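Local coordinates for phytase (PDB 2GFI), which releases phosphate from phytate (inositol hexakisphosphate) by hydrolysis as a yeast 3-phytase, probably through the phosphohistidine chemistry of the histidine acid phosphatases, at residues E62-H70 / K325-I336; G367-E378 / V388-V396. All coordinates share one frame; numbering follows the deposited sequence.

Contact 1 (E62-H70 / K325-I336)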
loop_
_atom_site.group_PDB
_atom_site.type_symbol
_atom_site.label_atom_id
_atom_site.label_comp_id
_atom_site.label_asym_id
_atom_site.label_seq_id
_atom_site.Cartn_x
_atom_site.Cartn_y
_atom_site.Cartn_z
ATOM N N GLU A 62 28.928 -17.245 -4.405
ATOM C CA GLU A 62 30.380 -17.311 -4.543
ATOM C C GLU A 62 31.022 -15.942 -4.508
ATOM O O GLU A 62 32.092 -15.790 -3.938
ATOM C CB GLU A 62 30.765 -18.016 -5.831
ATOM C CG GLU A 62 30.484 -19.503 -5.814
ATOM C CD GLU A 62 30.828 -20.112 -7.147
ATOM O OE1 GLU A 62 30.252 -19.682 -8.145
ATOM O OE2 GLU A 62 31.702 -20.999 -7.201
ATOM N N GLN A 63 30.357 -14.946 -5.097
ATOM C CA GLN A 63 30.908 -13.600 -5.197
ATOM C C GLN A 63 29.802 -12.568 -5.459
ATOM O O GLN A 63 28.769 -12.882 -6.048
ATOM C CB GLN A 63 31.948 -13.571 -6.316
ATOM C CG GLN A 63 32.797 -12.304 -6.416
ATOM C CD GLN A 63 33.684 -12.339 -7.620
ATOM O OE1 GLN A 63 34.283 -13.390 -7.928
ATOM N NE2 GLN A 63 33.755 -11.232 -8.338
ATOM N N VAL A 64 30.023 -11.336 -5.020
ATOM C CA VAL A 64 29.159 -10.238 -5.399
ATOM C C VAL A 64 30.008 -9.014 -5.683
ATOM O O VAL A 64 30.970 -8.753 -4.977
ATOM C CB VAL A 64 28.077 -9.949 -4.305
ATOM C CG1 VAL A 64 28.739 -9.494 -2.972
ATOM C CG2 VAL A 64 26.991 -8.996 -4.823
ATOM N N GLN A 65 29.651 -8.293 -6.744
ATOM C CA GLN A 65 30.220 -6.997 -7.055
ATOM C C GLN A 65 29.088 -5.988 -7.043
ATOM O O GLN A 65 28.026 -6.214 -7.603
ATOM C CB GLN A 65 30.928 -7.011 -8.405
ATOM C CG GLN A 65 31.769 -8.290 -8.657
ATOM C CD GLN A 65 32.369 -8.343 -10.028
ATOM O OE1 GLN A 65 32.105 -7.481 -10.837
ATOM N NE2 GLN A 65 33.194 -9.360 -10.296
ATOM N N LEU A 66 29.318 -4.910 -6.317
ATOM C CA LEU A 66 28.472 -3.777 -6.256
ATOM C C LEU A 66 29.168 -2.592 -6.948
ATOM O O LEU A 66 30.324 -2.249 -6.653
ATOM C CB LEU A 66 28.181 -3.437 -4.800
ATOM C CG LEU A 66 27.472 -2.088 -4.622
ATOM C CD1 LEU A 66 26.071 -2.080 -5.308
ATOM C CD2 LEU A 66 27.375 -1.722 -3.135
ATOM N N PHE A 67 28.445 -1.983 -7.874
ATOM C CA PHE A 67 28.833 -0.742 -8.457
ATOM C C PHE A 67 27.744 0.240 -8.147
ATOM O O PHE A 67 26.642 0.163 -8.669
ATOM C CB PHE A 67 29.067 -0.891 -9.959
ATOM C CG PHE A 67 30.159 -1.871 -10.280
ATOM C CD1 PHE A 67 31.486 -1.449 -10.353
ATOM C CD2 PHE A 67 29.865 -3.238 -10.469
ATOM C CE1 PHE A 67 32.512 -2.365 -10.652
ATOM C CE2 PHE A 67 30.880 -4.175 -10.751
ATOM C CZ PHE A 67 32.212 -3.729 -10.842
ATOM N N SER A 68 28.063 1.148 -7.247
ATOM C CA SER A 68 27.086 2.018 -6.658
ATOM C C SER A 68 27.361 3.487 -7.027
ATOM O O SER A 68 28.525 3.922 -7.072
ATOM C CB SER A 68 27.105 1.828 -5.161
ATOM O OG SER A 68 26.250 2.757 -4.560
ATOM N N ARG A 69 26.296 4.218 -7.341
ATOM C CA ARG A 69 26.347 5.665 -7.480
ATOM C C ARG A 69 26.400 6.231 -6.057
ATOM O O ARG A 69 26.104 5.514 -5.081
ATOM C CB ARG A 69 25.079 6.141 -8.177
ATOM C CG ARG A 69 25.098 7.555 -8.579
ATOM C CD ARG A 69 23.781 8.047 -9.092
ATOM N NE ARG A 69 23.854 9.460 -9.415
ATOM C CZ ARG A 69 22.856 10.156 -9.922
ATOM N NH1 ARG A 69 21.694 9.577 -10.164
ATOM N NH2 ARG A 69 23.015 11.439 -10.190
ATOM N N HIS A 70 26.796 7.494 -5.917
ATOM C CA HIS A 70 26.605 8.183 -4.644
ATOM C C HIS A 70 25.098 8.194 -4.359
ATOM O O HIS A 70 24.287 8.027 -5.303
ATOM C CB HIS A 70 27.123 9.615 -4.721
ATOM C CG HIS A 70 26.544 10.407 -5.860
ATOM N ND1 HIS A 70 25.273 10.951 -5.831
ATOM C CD2 HIS A 70 27.071 10.741 -7.062
ATOM C CE1 HIS A 70 25.034 11.564 -6.975
ATOM N NE2 HIS A 70 26.124 11.480 -7.730
ATOM N N LYS A 325 35.550 -11.800 -1.523
ATOM C CA LYS A 325 34.435 -12.198 -2.367
ATOM C C LYS A 325 33.425 -11.059 -2.569
ATOM O O LYS A 325 32.488 -11.209 -3.325
ATOM C CB LYS A 325 33.729 -13.411 -1.745
ATOM C CG LYS A 325 34.651 -14.516 -1.233
ATOM C CD LYS A 325 35.406 -15.147 -2.398
ATOM C CE LYS A 325 36.089 -16.442 -1.983
ATOM N NZ LYS A 325 36.837 -16.991 -3.150
ATOM N N ILE A 326 33.608 -9.946 -1.869
ATOM C CA ILE A 326 32.657 -8.840 -1.896
ATOM C C ILE A 326 33.351 -7.610 -2.417
ATOM O O ILE A 326 34.252 -7.061 -1.764
ATOM C CB ILE A 326 32.059 -8.593 -0.493
ATOM C CG1 ILE A 326 31.306 -9.821 -0.017
ATOM C CG2 ILE A 326 31.116 -7.423 -0.493
ATOM C CD1 ILE A 326 31.004 -9.781 1.487
ATOM N N TRP A 327 32.941 -7.196 -3.613
ATOM C CA TRP A 327 33.505 -6.057 -4.301
ATOM C C TRP A 327 32.517 -4.901 -4.205
ATOM O O TRP A 327 31.364 -5.044 -4.610
ATOM C CB TRP A 327 33.831 -6.444 -5.749
ATOM C CG TRP A 327 34.754 -7.617 -5.703
ATOM C CD1 TRP A 327 34.445 -8.924 -5.942
ATOM C CD2 TRP A 327 36.127 -7.596 -5.285
ATOM N NE1 TRP A 327 35.546 -9.713 -5.720
ATOM C CE2 TRP A 327 36.595 -8.926 -5.319
ATOM C CE3 TRP A 327 37.018 -6.581 -4.905
ATOM C CZ2 TRP A 327 37.932 -9.275 -4.985
ATOM C CZ3 TRP A 327 38.338 -6.928 -4.571
ATOM C CH2 TRP A 327 38.774 -8.260 -4.618
ATOM N N LEU A 328 32.982 -3.792 -3.622
ATOM C CA LEU A 328 32.187 -2.615 -3.359
ATOM C C LEU A 328 32.852 -1.406 -4.007
ATOM O O LEU A 328 33.888 -0.917 -3.535
ATOM C CB LEU A 328 32.050 -2.394 -1.851
ATOM C CG LEU A 328 31.596 -3.594 -1.020
ATOM C CD1 LEU A 328 31.690 -3.277 0.459
ATOM C CD2 LEU A 328 30.154 -4.012 -1.396
ATOM N N SER A 329 32.226 -0.922 -5.084
ATOM C CA SER A 329 32.748 0.182 -5.883
ATOM C C SER A 329 31.684 1.257 -5.971
ATOM O O SER A 329 30.521 0.977 -6.261
ATOM C CB SER A 329 33.088 -0.266 -7.314
ATOM O OG SER A 329 34.051 -1.283 -7.289
ATOM N N PHE A 330 32.136 2.494 -5.794
ATOM C CA PHE A 330 31.298 3.666 -5.685
ATOM C C PHE A 330 31.824 4.707 -6.641
ATOM O O PHE A 330 33.002 5.011 -6.624
ATOM C CB PHE A 330 31.344 4.182 -4.258
ATOM C CG PHE A 330 30.741 3.246 -3.296
ATOM C CD1 PHE A 330 29.390 3.332 -2.989
ATOM C CD2 PHE A 330 31.507 2.224 -2.734
ATOM C CE1 PHE A 330 28.822 2.441 -2.127
ATOM C CE2 PHE A 330 30.947 1.325 -1.872
ATOM C CZ PHE A 330 29.594 1.429 -1.566
ATOM N N THR A 331 30.937 5.252 -7.467
ATOM C CA THR A 331 31.335 6.176 -8.497
ATOM C C THR A 331 30.100 6.989 -8.931
ATOM O O THR A 331 29.155 7.069 -8.170
ATOM C CB THR A 331 32.037 5.413 -9.641
ATOM O OG1 THR A 331 32.549 6.352 -10.605
ATOM C CG2 THR A 331 31.057 4.532 -10.418
ATOM N N HIS A 332 30.111 7.622 -10.103
ATOM C CA HIS A 332 29.027 8.505 -10.502
ATOM C C HIS A 332 28.056 7.788 -11.433
ATOM O O HIS A 332 28.340 6.710 -11.927
ATOM C CB HIS A 332 29.586 9.731 -11.244
ATOM C CG HIS A 332 30.428 10.625 -10.392
ATOM N ND1 HIS A 332 31.782 10.419 -10.217
ATOM C CD2 HIS A 332 30.119 11.742 -9.690
ATOM C CE1 HIS A 332 32.271 11.372 -9.439
ATOM N NE2 HIS A 332 31.282 12.178 -9.095
ATOM N N ASP A 333 26.912 8.400 -11.691
ATOM C CA ASP A 333 25.966 7.838 -12.633
ATOM C C ASP A 333 26.612 7.643 -13.995
ATOM O O ASP A 333 26.423 6.597 -14.656
ATOM C CB ASP A 333 24.700 8.703 -12.738
ATOM C CG ASP A 333 24.991 10.176 -12.990
ATOM O OD1 ASP A 333 26.169 10.619 -13.019
ATOM O OD2 ASP A 333 24.070 10.995 -13.165
ATOM N N THR A 334 27.406 8.633 -14.394
ATOM C CA THR A 334 28.027 8.658 -15.700
ATOM C C THR A 334 28.913 7.454 -15.899
ATOM O O THR A 334 28.929 6.872 -16.962
ATOM C CB THR A 334 28.797 9.969 -15.911
ATOM O OG1 THR A 334 27.867 11.059 -15.935
ATOM C CG2 THR A 334 29.371 10.010 -17.329
ATOM N N ASP A 335 29.595 7.036 -14.846
ATOM C CA ASP A 335 30.546 5.956 -14.962
ATOM C C ASP A 335 29.831 4.647 -15.029
ATOM O O ASP A 335 30.227 3.742 -15.785
ATOM C CB ASP A 335 31.479 6.016 -13.796
ATOM C CG ASP A 335 32.189 7.324 -13.754
ATOM O OD1 ASP A 335 32.992 7.523 -14.699
ATOM O OD2 ASP A 335 31.971 8.221 -12.884
ATOM N N ILE A 336 28.743 4.579 -14.265
ATOM C CA ILE A 336 27.895 3.413 -14.264
ATOM C C ILE A 336 27.144 3.318 -15.571
ATOM O O ILE A 336 26.901 2.215 -16.034
ATOM C CB ILE A 336 26.944 3.437 -13.070
ATOM C CG1 ILE A 336 27.764 3.386 -11.775
ATOM C CG2 ILE A 336 25.967 2.264 -13.151
ATOM C CD1 ILE A 336 26.945 3.555 -10.506
HETATM O O HOH W 1 32.807 -3.429 -7.322
HETATM O O HOH W 2 26.483 10.635 -10.300
#

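Contact 2 (G367-E378 / V388-V396)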
loop_
_atom_site.group_PDB
_atom_site.type_symbol
_atom_site.label_atom_id
_atom_site.label_comp_id
_atom_site.label_asym_id
_atom_site.label_seq_id
_atom_site.Cartn_x
_atom_site.Cartn_y
_atom_site.Cartn_z
ATOM N N GLY A 367 16.297 3.912 -14.836
ATOM C CA GLY A 367 16.263 2.472 -14.590
ATOM C C GLY A 367 17.679 1.990 -14.263
ATOM O O GLY A 367 17.866 0.934 -13.634
ATOM N N ILE A 368 18.676 2.777 -14.672
ATOM C CA ILE A 368 20.076 2.389 -14.513
ATOM C C ILE A 368 20.700 3.167 -13.379
ATOM O O ILE A 368 21.263 2.555 -12.458
ATOM C CB ILE A 368 20.919 2.573 -15.812
ATOM C CG1 ILE A 368 20.300 1.874 -17.042
ATOM C CG2 ILE A 368 22.352 2.041 -15.592
ATOM C CD1 ILE A 368 21.214 2.024 -18.374
ATOM N N THR A 369 20.602 4.504 -13.427
ATOM C CA THR A 369 21.249 5.335 -12.424
ATOM C C THR A 369 20.337 6.349 -11.742
ATOM O O THR A 369 20.473 7.558 -11.976
ATOM C CB THR A 369 22.514 6.058 -12.973
ATOM O OG1 THR A 369 22.133 6.992 -13.993
ATOM C CG2 THR A 369 23.490 5.086 -13.676
ATOM N N PRO A 370 19.434 5.886 -10.872
ATOM C CA PRO A 370 18.728 6.797 -10.002
ATOM C C PRO A 370 19.767 7.231 -8.993
ATOM O O PRO A 370 20.859 6.648 -8.971
ATOM C CB PRO A 370 17.696 5.892 -9.327
ATOM C CG PRO A 370 18.397 4.552 -9.283
ATOM C CD PRO A 370 19.020 4.486 -10.627
ATOM N N GLN A 371 19.452 8.224 -8.165
ATOM C CA GLN A 371 20.354 8.548 -7.050
ATOM C C GLN A 371 20.446 7.284 -6.226
ATOM O O GLN A 371 19.428 6.605 -6.038
ATOM C CB GLN A 371 19.800 9.678 -6.221
ATOM C CG GLN A 371 19.694 10.985 -6.958
ATOM C CD GLN A 371 21.045 11.713 -7.075
ATOM O OE1 GLN A 371 22.089 11.150 -6.751
ATOM N NE2 GLN A 371 21.010 12.965 -7.532
ATOM N N GLY A 372 21.653 6.929 -5.784
ATOM C CA GLY A 372 21.821 5.741 -4.980
ATOM C C GLY A 372 21.760 4.496 -5.848
ATOM O O GLY A 372 21.514 3.398 -5.339
ATOM N N ALA A 373 21.965 4.659 -7.159
ATOM C CA ALA A 373 22.001 3.538 -8.106
ATOM C C ALA A 373 22.900 2.392 -7.638
ATOM O O ALA A 373 23.974 2.624 -7.085
ATOM C CB ALA A 373 22.463 4.013 -9.462
ATOM N N ARG A 374 22.472 1.163 -7.909
ATOM C CA ARG A 374 23.211 -0.002 -7.524
ATOM C C ARG A 374 23.215 -0.976 -8.677
ATOM O O ARG A 374 22.170 -1.423 -9.147
ATOM C CB ARG A 374 22.629 -0.627 -6.234
ATOM C CG ARG A 374 21.111 -0.851 -6.246
ATOM C CD ARG A 374 20.456 -0.786 -4.897
ATOM N NE ARG A 374 20.499 0.581 -4.418
ATOM C CZ ARG A 374 20.053 1.009 -3.243
ATOM N NH1 ARG A 374 19.505 0.165 -2.365
ATOM N NH2 ARG A 374 20.131 2.306 -2.964
ATOM N N THR A 375 24.394 -1.279 -9.180
ATOM C CA THR A 375 24.509 -2.325 -10.155
ATOM C C THR A 375 25.240 -3.448 -9.446
ATOM O O THR A 375 26.343 -3.272 -8.939
ATOM C CB THR A 375 25.268 -1.806 -11.397
ATOM O OG1 THR A 375 24.320 -1.136 -12.254
ATOM C CG2 THR A 375 25.870 -2.967 -12.238
ATOM N N ILE A 376 24.591 -4.593 -9.360
ATOM C CA ILE A 376 25.179 -5.719 -8.656
ATOM C C ILE A 376 25.338 -6.902 -9.618
ATOM O O ILE A 376 24.424 -7.208 -10.397
ATOM C CB ILE A 376 24.293 -6.095 -7.474
ATOM C CG1 ILE A 376 24.509 -5.108 -6.310
ATOM C CG2 ILE A 376 24.506 -7.557 -7.070
ATOM C CD1 ILE A 376 23.369 -5.148 -5.302
ATOM N N ILE A 377 26.522 -7.515 -9.586
ATOM C CA ILE A 377 26.746 -8.839 -10.154
ATOM C C ILE A 377 26.816 -9.866 -9.037
ATOM O O ILE A 377 27.620 -9.725 -8.125
ATOM C CB ILE A 377 28.031 -8.835 -10.981
ATOM C CG1 ILE A 377 27.962 -7.684 -11.999
ATOM C CG2 ILE A 377 28.222 -10.200 -11.661
ATOM C CD1 ILE A 377 29.255 -7.381 -12.719
ATOM N N GLU A 378 25.932 -10.864 -9.078
ATOM C CA GLU A 378 25.965 -11.982 -8.144
ATOM C C GLU A 378 26.551 -13.133 -8.908
ATOM O O GLU A 378 26.233 -13.313 -10.063
ATOM C CB GLU A 378 24.564 -12.426 -7.695
ATOM C CG GLU A 378 23.686 -11.296 -7.231
ATOM C CD GLU A 378 22.306 -11.734 -6.809
ATOM O OE1 GLU A 378 21.648 -12.502 -7.551
ATOM O OE2 GLU A 378 21.893 -11.283 -5.732
ATOM N N VAL A 388 26.397 -16.286 -13.181
ATOM C CA VAL A 388 26.543 -14.866 -12.972
ATOM C C VAL A 388 25.209 -14.209 -13.368
ATOM O O VAL A 388 24.571 -14.622 -14.318
ATOM C CB VAL A 388 27.748 -14.356 -13.817
ATOM C CG1 VAL A 388 27.762 -12.885 -13.910
ATOM C CG2 VAL A 388 29.070 -14.829 -13.176
ATOM N N ARG A 389 24.762 -13.214 -12.617
ATOM C CA ARG A 389 23.649 -12.410 -13.100
ATOM C C ARG A 389 23.736 -11.001 -12.543
ATOM O O ARG A 389 24.425 -10.751 -11.550
ATOM C CB ARG A 389 22.290 -13.054 -12.763
ATOM C CG ARG A 389 21.922 -12.972 -11.313
ATOM C CD ARG A 389 20.528 -13.461 -11.040
ATOM N NE ARG A 389 20.263 -13.444 -9.620
ATOM C CZ ARG A 389 19.167 -13.939 -9.076
ATOM N NH1 ARG A 389 18.246 -14.517 -9.863
ATOM N NH2 ARG A 389 18.998 -13.885 -7.750
ATOM N N TYR A 390 23.020 -10.098 -13.201
ATOM C CA TYR A 390 22.954 -8.699 -12.816
ATOM C C TYR A 390 21.676 -8.357 -12.058
ATOM O O TYR A 390 20.595 -8.762 -12.461
ATOM C CB TYR A 390 22.990 -7.858 -14.067
ATOM C CG TYR A 390 24.364 -7.706 -14.629
ATOM C CD1 TYR A 390 25.167 -6.618 -14.254
ATOM C CD2 TYR A 390 24.884 -8.648 -15.534
ATOM C CE1 TYR A 390 26.427 -6.467 -14.777
ATOM C CE2 TYR A 390 26.170 -8.498 -16.061
ATOM C CZ TYR A 390 26.925 -7.420 -15.668
ATOM O OH TYR A 390 28.190 -7.260 -16.178
ATOM N N VAL A 391 21.816 -7.586 -10.980
ATOM C CA VAL A 391 20.688 -7.020 -10.270
ATOM C C VAL A 391 20.921 -5.503 -10.309
ATOM O O VAL A 391 21.832 -4.973 -9.645
ATOM C CB VAL A 391 20.596 -7.567 -8.808
ATOM C CG1 VAL A 391 19.229 -7.319 -8.219
ATOM C CG2 VAL A 391 20.898 -9.083 -8.750
ATOM N N ILE A 392 20.117 -4.807 -11.124
ATOM C CA ILE A 392 20.239 -3.379 -11.310
ATOM C C ILE A 392 19.091 -2.756 -10.540
ATOM O O ILE A 392 17.910 -3.043 -10.789
ATOM C CB ILE A 392 20.092 -3.044 -12.765
ATOM C CG1 ILE A 392 20.958 -3.964 -13.640
ATOM C CG2 ILE A 392 20.311 -1.511 -12.992
ATOM C CD1 ILE A 392 22.433 -4.049 -13.183
ATOM N N ASN A 393 19.435 -1.930 -9.568
ATOM C CA ASN A 393 18.432 -1.264 -8.737
ATOM C C ASN A 393 17.334 -2.211 -8.302
ATOM O O ASN A 393 16.142 -1.940 -8.470
ATOM C CB ASN A 393 17.919 -0.066 -9.469
ATOM C CG ASN A 393 19.026 0.805 -9.861
ATOM O OD1 ASN A 393 19.169 1.186 -11.018
ATOM N ND2 ASN A 393 19.881 1.087 -8.908
ATOM N N ASP A 394 17.794 -3.329 -7.745
ATOM C CA ASP A 394 16.964 -4.310 -7.095
ATOM C C ASP A 394 16.118 -5.170 -8.002
ATOM O O ASP A 394 15.177 -5.790 -7.530
ATOM C CB ASP A 394 16.110 -3.687 -6.012
ATOM C CG ASP A 394 16.914 -3.158 -4.896
ATOM O OD1 ASP A 394 17.752 -3.930 -4.370
ATOM O OD2 ASP A 394 16.764 -1.993 -4.450
ATOM N N ALA A 395 16.472 -5.233 -9.278
ATOM C CA ALA A 395 15.774 -6.078 -10.227
ATOM C C ALA A 395 16.784 -6.953 -10.941
ATOM O O ALA A 395 17.818 -6.456 -11.351
ATOM C CB ALA A 395 15.035 -5.222 -11.250
ATOM N N VAL A 396 16.504 -8.248 -11.095
ATOM C CA VAL A 396 17.397 -9.072 -11.892
ATOM C C VAL A 396 17.152 -8.639 -13.302
ATOM O O VAL A 396 16.002 -8.561 -13.733
ATOM C CB VAL A 396 17.128 -10.587 -11.755
ATOM C CG1 VAL A 396 18.003 -11.372 -12.747
ATOM C CG2 VAL A 396 17.307 -11.065 -10.282
#

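Contact 1 (E62-H70 / K325-I336)
V64 and W327 join strands 62-69 and 326-331 in parallel, W327 N giving to V64 O at 2.9 Å (174°). The bonds alternate between the strands from V64 N to K325 O through L66, S329 and S68 to T331, satisfying the polar backbone of a buried sheet. L66 O also accepts from a water at 2.8 Å, which meets S329 OG, itself bonded to Y443. Small serines fit beside rings: S329 CB lies 3.6 Å from F67 CD1, and S68 CB 3.5 Å from F330 CD1. S68 OG, beside its own carbonyl carbon (chi1 174°), donates to R69 O at 2.8 Å.

The extended chain of R69 lies alongside D333, guanidinium and carboxylate stacked 16° from parallel. D333 OD2 is 3.2 Å from R69 NH2 but over the guanidinium face, where no N-H points at it, so the polar part is probably only electrostatic. R69 NE points to a water (3.0 Å) that also accepts from D333 N, and NH1 to G39 O. A leucine in place of R69 would probably leave D333 without its ionic mate. H70, predicted nucleophile, and D333, predicted proton donor, follow these strands as in the RHG and HD motifs of histidine acid phosphatases.

Contact 2 (G367-E378 / V388-V396)
I377 and Y390 form the dense part of this antiparallel pairing, a non-hydrogen-bonded pair with side chains alongside each other. I377 CG1 comes to 3.4 Å from Y390 CE1, and I377 CG2 to 3.5 Å from V388 CG1, so the branched isoleucine fills two sites. T375 CG2 meets the edge of the same tyrosine ring, while Y390 OH bonds Y415. I376 and V391, a hydrogen-bonded pair with side chains on the other face, exchange reciprocal backbone bonds, V391 N to I376 O at 2.7 Å.

On that face too, E378 and R389 lie side by side, flat groups nearly coplanar. E378 OE1 takes both R389 NE (2.7 Å) and R389 NH2 (3.0 Å) in the guanidinium plane, meeting NH2 with its syn lone pair and NE nearly along its C-O axis. E378 OE2 turns to K147 and Y148.

The looser side is at partly exposed D394; N393 beside it is still packed against P370 and R374. D394 OD2 stays 4.1 Å from R374 NH1, well out of the guanidinium plane, and bonds Y43. R374, bent at chi3 (69°), curls back so that NE and NH2 both grip G372 O, while D136 supplies its salt bridge. N393 and D394 occupy the positive-phi corners of a type I' turn, which asparagine and aspartate, among non-glycine residues, adopt comparatively readily, and N393 N bonds R374 O at the open end of the hairpin. Several partners thus meet the buried charge of E378 and R389 and would probably hold them rigidly, whereas R374 and D394, beyond salt-bridge distance, probably add only a weak attraction.

How the contacts relate
Contacts 1 and 2 lie side by side in one mixed sheet, their centres about 9 Å apart. Strand 59-69 is the link: it runs parallel to strand 326-331 and antiparallel to strand 374-382, which then turns back as strand 385-392. F67 N to T375 O, 2.7 Å, is a backbone bond across that seam. Along the chain, contact 1 joins segments separated by 254 residues, 117 of them helical, and closes before contact 2 opens; helix 333-343 leads out of contact 1 and helix 365-368, next in the chain, into contact 2. The loop at 369-373, before the hairpin, returns to the predicted catalytic residues, T369 touching D333 and Q371 touching H70, and probably helps shape the active site.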